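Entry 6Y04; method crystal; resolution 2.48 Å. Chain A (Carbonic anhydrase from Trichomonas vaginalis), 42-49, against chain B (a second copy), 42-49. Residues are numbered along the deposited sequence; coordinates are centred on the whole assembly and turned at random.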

# COMPACT_ATOMS: atom_id res chain seq x y z
N LEU A 42 -1.64 10.42 6.26
CA LEU A 42 -1.25 10.63 4.87
C LEU A 42 -2.44 10.38 3.94
O LEU A 42 -2.39 10.76 2.77
CB LEU A 42 -0.06 9.74 4.51
CG LEU A 42 1.19 9.95 5.37
CD1 LEU A 42 2.30 8.97 4.97
CD2 LEU A 42 1.68 11.38 5.29
N VAL A 43 -3.51 9.77 4.47
CA VAL A 43 -4.71 9.47 3.71
C VAL A 43 -5.42 10.77 3.34
O VAL A 43 -5.76 11.56 4.22
CB VAL A 43 -5.65 8.53 4.50
CG1 VAL A 43 -6.98 8.29 3.79
CG2 VAL A 43 -4.97 7.22 4.88
N ASN A 44 -5.66 10.97 2.04
CA ASN A 44 -6.23 12.20 1.50
C ASN A 44 -5.38 13.39 1.89
O ASN A 44 -5.89 14.43 2.30
CB ASN A 44 -7.69 12.41 1.93
CG ASN A 44 -8.65 11.50 1.21
OD1 ASN A 44 -8.41 11.08 0.07
ND2 ASN A 44 -9.76 11.19 1.86
N PHE A 45 -4.06 13.24 1.73
CA PHE A 45 -3.13 14.25 2.18
C PHE A 45 -1.86 14.21 1.34
O PHE A 45 -1.52 15.19 0.69
CB PHE A 45 -2.84 14.07 3.67
CG PHE A 45 -2.08 15.20 4.30
CD1 PHE A 45 -2.67 16.45 4.44
CD2 PHE A 45 -0.78 15.03 4.73
CE1 PHE A 45 -1.98 17.50 5.03
CE2 PHE A 45 -0.08 16.08 5.32
CZ PHE A 45 -0.68 17.31 5.46
N ALA A 46 -1.19 13.06 1.35
CA ALA A 46 0.13 12.90 0.76
C ALA A 46 0.12 13.24 -0.73
O ALA A 46 1.05 13.88 -1.23
CB ALA A 46 0.62 11.50 1.02
N GLU A 47 -0.94 12.83 -1.44
CA GLU A 47 -1.02 13.00 -2.88
C GLU A 47 -1.19 14.48 -3.21
O GLU A 47 -0.55 14.98 -4.14
CB GLU A 47 -2.18 12.20 -3.47
CG GLU A 47 -2.01 10.70 -3.33
CD GLU A 47 -2.50 10.06 -2.03
OE1 GLU A 47 -3.00 10.80 -1.13
OE2 GLU A 47 -2.38 8.82 -1.92
N ASP A 48 -2.04 15.17 -2.43
CA ASP A 48 -2.24 16.59 -2.65
C ASP A 48 -0.92 17.31 -2.37
O ASP A 48 -0.59 18.28 -3.04
CB ASP A 48 -3.37 17.16 -1.79
CG ASP A 48 -4.76 16.63 -2.09
OD1 ASP A 48 -4.94 15.98 -3.14
OD2 ASP A 48 -5.65 16.86 -1.26
N ALA A 49 -0.18 16.81 -1.37
CA ALA A 49 1.03 17.45 -0.88
C ALA A 49 2.11 17.42 -1.96
O ALA A 49 2.97 18.30 -1.99
CB ALA A 49 1.48 16.80 0.40
N LEU B 42 -7.98 4.65 -8.18
CA LEU B 42 -8.49 4.64 -6.81
C LEU B 42 -7.86 5.77 -6.00
O LEU B 42 -8.36 6.09 -4.92
CB LEU B 42 -8.21 3.28 -6.17
CG LEU B 42 -8.81 2.07 -6.89
CD1 LEU B 42 -8.46 0.78 -6.17
CD2 LEU B 42 -10.32 2.19 -7.03
N VAL B 43 -6.78 6.38 -6.52
CA VAL B 43 -6.07 7.46 -5.84
C VAL B 43 -6.95 8.70 -5.79
O VAL B 43 -7.41 9.19 -6.82
CB VAL B 43 -4.73 7.76 -6.54
CG1 VAL B 43 -4.00 8.94 -5.92
CG2 VAL B 43 -3.83 6.54 -6.58
N ASN B 44 -7.19 9.21 -4.57
CA ASN B 44 -8.07 10.35 -4.34
C ASN B 44 -9.47 10.03 -4.86
O ASN B 44 -10.11 10.86 -5.51
CB ASN B 44 -7.54 11.66 -4.93
CG ASN B 44 -6.37 12.22 -4.15
OD1 ASN B 44 -6.27 12.04 -2.94
ND2 ASN B 44 -5.46 12.89 -4.83
N PHE B 45 -9.94 8.82 -4.54
CA PHE B 45 -11.20 8.33 -5.06
C PHE B 45 -11.81 7.33 -4.08
O PHE B 45 -12.91 7.55 -3.57
CB PHE B 45 -11.01 7.74 -6.46
CG PHE B 45 -12.29 7.37 -7.16
CD1 PHE B 45 -13.18 8.35 -7.59
CD2 PHE B 45 -12.63 6.04 -7.39
CE1 PHE B 45 -14.37 8.02 -8.21
CE2 PHE B 45 -13.83 5.70 -8.01
CZ PHE B 45 -14.69 6.69 -8.43
N ALA B 46 -11.07 6.25 -3.81
CA ALA B 46 -11.59 5.09 -3.09
C ALA B 46 -12.06 5.48 -1.69
O ALA B 46 -13.08 5.00 -1.22
CB ALA B 46 -10.55 3.99 -3.07
N GLU B 47 -11.30 6.36 -1.03
CA GLU B 47 -11.58 6.73 0.35
C GLU B 47 -12.85 7.56 0.40
O GLU B 47 -13.67 7.37 1.29
CB GLU B 47 -10.41 7.46 1.00
CG GLU B 47 -9.16 6.61 1.10
CD GLU B 47 -8.22 6.63 -0.10
OE1 GLU B 47 -8.54 7.24 -1.17
OE2 GLU B 47 -7.13 6.03 0.04
N ASP B 48 -13.02 8.48 -0.56
CA ASP B 48 -14.23 9.28 -0.59
C ASP B 48 -15.42 8.37 -0.88
O ASP B 48 -16.50 8.60 -0.36
CB ASP B 48 -14.16 10.42 -1.61
CG ASP B 48 -13.13 11.49 -1.28
OD1 ASP B 48 -12.64 11.52 -0.12
OD2 ASP B 48 -12.81 12.28 -2.20
N ALA B 49 -15.18 7.34 -1.70
CA ALA B 49 -16.22 6.43 -2.15
C ALA B 49 -16.77 5.63 -0.97
O ALA B 49 -17.93 5.23 -0.98
CB ALA B 49 -15.69 5.53 -3.24
O HOH W 1 -10.46 9.79 -1.40

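Symmetric contacts between two copies of one protein often bring a residue face to face with its own counterpart, and polar side chains placed there may or may not pair with each other. The 42-49 stretches of this carbonic anhydrase are a compact example. Their backbones come nearest at Asn A44 and Asn B44, whose CA atoms lie 6.4 Å apart, and these two residues cover more surface than any others in a contact that buries 317 Å² in all.

Each asparagine has its CA-to-CB bond directed sideways, yet with chi1 in the m well the end of the side chain comes nearer the other copy. The amides do not pair: OD1 of Asn A44 and OD1 of Asn B44 stand 3.8 Å apart, and neither oxygen can donate a proton to the other. Each amide nitrogen instead lies beside the opposing helix. ND2 of Asn A44 is 3.5 Å from OD1 of Asp B48, and ND2 of Asn B44 is 3.6 Å from OD1 of Asp A48; no direct hydrogen bond joins the stretches.

On one side of the contact, a water supplies the hydrogen-bonded link that the side chains do not make directly. Water 1 donates to OD1 of Asn A44 at 2.8 Å and to OE1 of Glu B47 at 3.2 Å, while accepting from the backbone N of Asp B48 at 3.0 Å, so it ties the asparagine to the first turn of the helix in chain B.

The CA-to-CB bonds of Glu A47 and Glu B47, next in covered area, point toward the other stretch, and their aliphatic portions pack against valines. CG of Glu A47 packs 3.7 Å from CG1 of Val B43, and CG of Glu B47 lies 3.8 Å from CG1 of Val A43. The same residue thus offers carbon to a valine and, in chain B, a carboxylate oxygen to water.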